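Local coordinates for protein glycerol dehydrogenase (Bacillus coagulans, PDB 6CSJ) that probably oxidises glycerol and related polyols with NAD, and in this double-mutant form has acquired D-lactate dehydrogenase activity, at residues Tyr207-Gln210 with Ile211-Leu215; Leu225-Glu228 with Ala229-Lys232. The protein carries 2 engineered substitutions. All coordinates share one frame; numbering follows the deposited sequence.

How the contacts relate
Two consecutive helices are sampled here: contact 1 (Tyr207-Leu215) is about two and a half turns of helix 197-221, and contact 2 (Leu225-Lys232) covers the end of the loop and the first turn of helix 228-248, which runs roughly antiparallel to helix 197-221. Their centres lie about 12 Å apart and they touch directly, by packing. The carboxylate of Glu213 reaches across, with OE1 3.5 Å from CA of Ala229 and 3.6 Å from CD of Lys232, while Thr209 CG2 sits 3.8 Å from Lys232 O. Both contacts lie in the helical part of the fold, their centres about 17 and 19 Å from the centre of the chain.

Contact 1 (Tyr207-Gln210 with Ile211-Leu215); sequences YDTQ and ILEGL
Tyr207 and Ile211, one helical turn apart, meet ring face against aliphatic branch. From CB of Tyr207 the chain runs to CG with CG anti to the backbone N (chi1 178°), which stands the ring next to the following turn. CE1 and CE2 pass near Ile211 CG1, CZ comes closest at 3.6 Å, and OH lies 3.7 Å from Ile211 CD1. Ile211 CG1 is 3.9 Å from the ring centroid and 23° off its normal, a CH-pi contact displaced toward the rim. A tyrosine suits this buried place because its flat hydrocarbon surface packs on isoleucine while its hydroxyl hydrogen-bonds Glu295; Phe177 adds an edge-to-face ring contact. With an alanine here, Ile211 CG1 would probably lose the ring face it packs on, and Glu295 its hydroxyl partner.

Beneath the side chains runs the i to i+4 ladder of an alpha helix, part of the helical region of an iron-containing alcohol dehydrogenase-like fold. Ile211 N donates to Tyr207 O over 3.1 Å, and Leu212 N to Asp208 O over 3.0 Å. The bond from Gly214 N to Gln210 O is 2.9 Å long but more bent, its N-H...O angle 145°. Thr209 turns its methyl CG2 to Glu213 CG at 3.9 Å, while its OG1 bonds back to Leu205 O, a way for a beta-branched hydroxyl residue to satisfy its polar atom inside a helix. The longer Gln210 chain bends at chi2 and carries NE2 to Asn237 on helix 228-248.

Contact 2 (Leu225-Glu228 with Ala229-Lys232); sequences LVTE and AVEK
Glu228 O receives Lys232 N over 2.9 Å in the first turn of helix 228-248. One residue earlier, Thr227 O accepts the amide of Glu231 at 3.0 Å, and Thr227 is the N-cap: its OG1 takes a weak, long bond from Val230 N at 3.5 Å. The hydroxyl can face that amide because it sits between the backbone N and the carbonyl carbon (chi1 64°). Threonine suits the position, since a short side-chain oxygen can accept from an amide that has no preceding helical carbonyl, while its other branch stays apolar. The same oxygen also touches Ala229 CB and Val230 CG2, small apolar groups that fit beside it.

The Glu228 side chain bends at chi2 and runs forward along the helix, with OE1 3.6 Å from Glu231 CB and OE2 3.6 Å from Lys232 CE. Glu228 OE2 stops 4.6 Å from Lys232 NZ, beyond a salt bridge, although a weak attraction across that gap is probable. The side chains of Glu231 and Glu228 cross at about a right angle, yet their carboxylate planes are only 6° apart. Glu231 points its own carboxylate to Thr154, where OE2 is hydrogen-bonded to the threonine hydroxyl. Glu231 OE2 also lies 3.4 Å from Val226 CG1.

Contact 1 (Tyr207-Gln210 with Ile211-Leu215)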
loop_
_atom_site.group_PDB
_atom_site.type_symbol
_atom_site.label_atom_id
_atom_site.label_comp_id
_atom_site.label_asym_id
_atom_site.label_seq_id
_atom_site.Cartn_x
_atom_site.Cartn_y
_atom_site.Cartn_z
ATOM N N TYR A 207 -3.734 -4.176 12.772
ATOM C CA TYR A 207 -2.625 -4.801 13.509
ATOM C C TYR A 207 -3.013 -6.154 14.118
ATOM O O TYR A 207 -2.323 -7.152 13.916
ATOM C CB TYR A 207 -2.097 -3.871 14.629
ATOM C CG TYR A 207 -0.989 -4.513 15.442
ATOM C CD1 TYR A 207 0.293 -4.679 14.905
ATOM C CD2 TYR A 207 -1.237 -5.020 16.719
ATOM C CE1 TYR A 207 1.299 -5.288 15.631
ATOM C CE2 TYR A 207 -0.228 -5.640 17.457
ATOM C CZ TYR A 207 1.031 -5.774 16.910
ATOM O OH TYR A 207 2.008 -6.394 17.637
ATOM N N ASP A 208 -4.109 -6.166 14.864
ATOM C CA ASP A 208 -4.620 -7.388 15.491
ATOM C C ASP A 208 -4.863 -8.515 14.485
ATOM O O ASP A 208 -4.580 -9.679 14.787
ATOM C CB ASP A 208 -5.929 -7.115 16.235
ATOM C CG ASP A 208 -5.746 -6.245 17.468
ATOM O OD1 ASP A 208 -4.609 -6.033 17.908
ATOM O OD2 ASP A 208 -6.768 -5.763 18.002
ATOM N N THR A 209 -5.389 -8.164 13.312
ATOM C CA THR A 209 -5.647 -9.135 12.248
ATOM C C THR A 209 -4.338 -9.723 11.700
ATOM O O THR A 209 -4.270 -10.918 11.445
ATOM C CB THR A 209 -6.493 -8.527 11.093
ATOM O OG1 THR A 209 -7.713 -7.979 11.614
ATOM C CG2 THR A 209 -6.837 -9.569 10.054
ATOM N N GLN A 210 -3.298 -8.902 11.559
ATOM C CA GLN A 210 -1.995 -9.419 11.121
ATOM C C GLN A 210 -1.463 -10.464 12.101
ATOM O O GLN A 210 -1.068 -11.553 11.681
ATOM C CB GLN A 210 -0.956 -8.303 10.949
ATOM C CG GLN A 210 -1.297 -7.236 9.920
ATOM C CD GLN A 210 -1.560 -7.790 8.526
ATOM O OE1 GLN A 210 -0.914 -8.754 8.101
ATOM N NE2 GLN A 210 -2.505 -7.176 7.805
ATOM N N ILE A 211 -1.494 -10.139 13.398
ATOM C CA ILE A 211 -0.968 -11.027 14.447
ATOM C C ILE A 211 -1.756 -12.352 14.498
ATOM O O ILE A 211 -1.158 -13.425 14.493
ATOM C CB ILE A 211 -0.954 -10.330 15.854
ATOM C CG1 ILE A 211 -0.069 -9.072 15.856
ATOM C CG2 ILE A 211 -0.511 -11.285 16.963
ATOM C CD1 ILE A 211 1.344 -9.264 15.336
ATOM N N LEU A 212 -3.083 -12.267 14.502
ATOM C CA LEU A 212 -3.939 -13.462 14.579
ATOM C C LEU A 212 -3.986 -14.315 13.302
ATOM O O LEU A 212 -4.085 -15.542 13.390
ATOM C CB LEU A 212 -5.372 -13.056 14.993
ATOM C CG LEU A 212 -5.514 -12.456 16.412
ATOM C CD1 LEU A 212 -6.889 -11.835 16.636
ATOM C CD2 LEU A 212 -5.226 -13.512 17.492
ATOM N N GLU A 213 -3.921 -13.667 12.133
ATOM C CA GLU A 213 -4.252 -14.307 10.850
ATOM C C GLU A 213 -3.115 -14.445 9.840
ATOM O O GLU A 213 -3.242 -15.229 8.899
ATOM C CB GLU A 213 -5.389 -13.543 10.166
ATOM C CG GLU A 213 -6.649 -13.347 11.009
ATOM C CD GLU A 213 -7.455 -14.613 11.158
ATOM O OE1 GLU A 213 -7.819 -15.211 10.122
ATOM O OE2 GLU A 213 -7.730 -15.016 12.301
ATOM N N GLY A 214 -2.023 -13.697 10.007
ATOM C CA GLY A 214 -0.986 -13.621 8.974
ATOM C C GLY A 214 -0.373 -14.948 8.577
ATOM O O GLY A 214 -0.234 -15.246 7.383
ATOM N N LEU A 215 -0.006 -15.740 9.585
ATOM C CA LEU A 215 0.633 -17.042 9.374
ATOM C C LEU A 215 -0.331 -18.010 8.680
ATOM O O LEU A 215 0.041 -18.637 7.692
ATOM C CB LEU A 215 1.133 -17.644 10.697
ATOM C CG LEU A 215 1.754 -19.055 10.616
ATOM C CD1 LEU A 215 2.968 -19.084 9.705
ATOM C CD2 LEU A 215 2.083 -19.607 11.993
#

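Contact 2 (Leu225-Glu228 with Ala229-Lys232)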
loop_
_atom_site.group_PDB
_atom_site.type_symbol
_atom_site.label_atom_id
_atom_site.label_comp_id
_atom_site.label_asym_id
_atom_site.label_seq_id
_atom_site.Cartn_x
_atom_site.Cartn_y
_atom_site.Cartn_z
ATOM N N LEU A 225 -3.944 -20.699 -2.650
ATOM C CA LEU A 225 -5.289 -21.068 -2.221
ATOM C C LEU A 225 -5.905 -19.972 -1.371
ATOM O O LEU A 225 -5.202 -19.255 -0.668
ATOM C CB LEU A 225 -5.238 -22.359 -1.406
ATOM C CG LEU A 225 -4.542 -23.540 -2.089
ATOM C CD1 LEU A 225 -4.228 -24.648 -1.086
ATOM C CD2 LEU A 225 -5.371 -24.064 -3.268
ATOM N N VAL A 226 -7.228 -19.866 -1.439
ATOM C CA VAL A 226 -7.990 -18.876 -0.691
ATOM C C VAL A 226 -8.742 -19.545 0.451
ATOM O O VAL A 226 -9.654 -20.343 0.213
ATOM C CB VAL A 226 -9.013 -18.163 -1.591
ATOM C CG1 VAL A 226 -9.780 -17.094 -0.794
ATOM C CG2 VAL A 226 -8.317 -17.570 -2.817
ATOM N N THR A 227 -8.345 -19.223 1.681
ATOM C CA THR A 227 -9.121 -19.530 2.887
ATOM C C THR A 227 -9.660 -18.227 3.475
ATOM O O THR A 227 -9.264 -17.141 3.055
ATOM C CB THR A 227 -8.255 -20.216 3.945
ATOM O OG1 THR A 227 -7.226 -19.316 4.377
ATOM C CG2 THR A 227 -7.618 -21.497 3.392
ATOM N N GLU A 228 -10.527 -18.332 4.477
ATOM C CA GLU A 228 -11.044 -17.150 5.172
ATOM C C GLU A 228 -9.932 -16.316 5.857
ATOM O O GLU A 228 -10.081 -15.102 6.038
ATOM C CB GLU A 228 -12.143 -17.566 6.154
ATOM C CG GLU A 228 -12.718 -16.471 7.048
ATOM C CD GLU A 228 -13.389 -15.334 6.294
ATOM O OE1 GLU A 228 -13.673 -15.458 5.094
ATOM O OE2 GLU A 228 -13.650 -14.298 6.905
ATOM N N ALA A 229 -8.819 -16.954 6.216
ATOM C CA ALA A 229 -7.657 -16.238 6.735
ATOM C C ALA A 229 -7.078 -15.330 5.662
ATOM O O ALA A 229 -6.700 -14.196 5.948
ATOM C CB ALA A 229 -6.595 -17.200 7.237
ATOM N N VAL A 230 -7.010 -15.836 4.432
ATOM C CA VAL A 230 -6.534 -15.035 3.301
ATOM C C VAL A 230 -7.503 -13.885 3.040
ATOM O O VAL A 230 -7.066 -12.768 2.816
ATOM C CB VAL A 230 -6.305 -15.891 2.034
ATOM C CG1 VAL A 230 -5.907 -15.015 0.853
ATOM C CG2 VAL A 230 -5.213 -16.912 2.298
ATOM N N GLU A 231 -8.806 -14.159 3.100
ATOM C CA GLU A 231 -9.834 -13.116 2.972
ATOM C C GLU A 231 -9.648 -11.998 3.999
ATOM O O GLU A 231 -9.689 -10.823 3.643
ATOM C CB GLU A 231 -11.260 -13.696 3.080
ATOM C CG GLU A 231 -11.674 -14.627 1.930
ATOM C CD GLU A 231 -12.123 -13.921 0.647
ATOM O OE1 GLU A 231 -12.508 -12.731 0.685
ATOM O OE2 GLU A 231 -12.098 -14.585 -0.417
ATOM N N LYS A 232 -9.420 -12.353 5.262
ATOM C CA LYS A 232 -9.261 -11.337 6.309
ATOM C C LYS A 232 -7.990 -10.506 6.143
ATOM O O LYS A 232 -8.004 -9.303 6.410
ATOM C CB LYS A 232 -9.289 -11.974 7.697
ATOM C CG LYS A 232 -10.675 -12.363 8.152
ATOM C CD LYS A 232 -10.619 -12.992 9.526
ATOM C CE LYS A 232 -11.962 -13.528 9.991
ATOM N NZ LYS A 232 -11.728 -14.568 11.026
#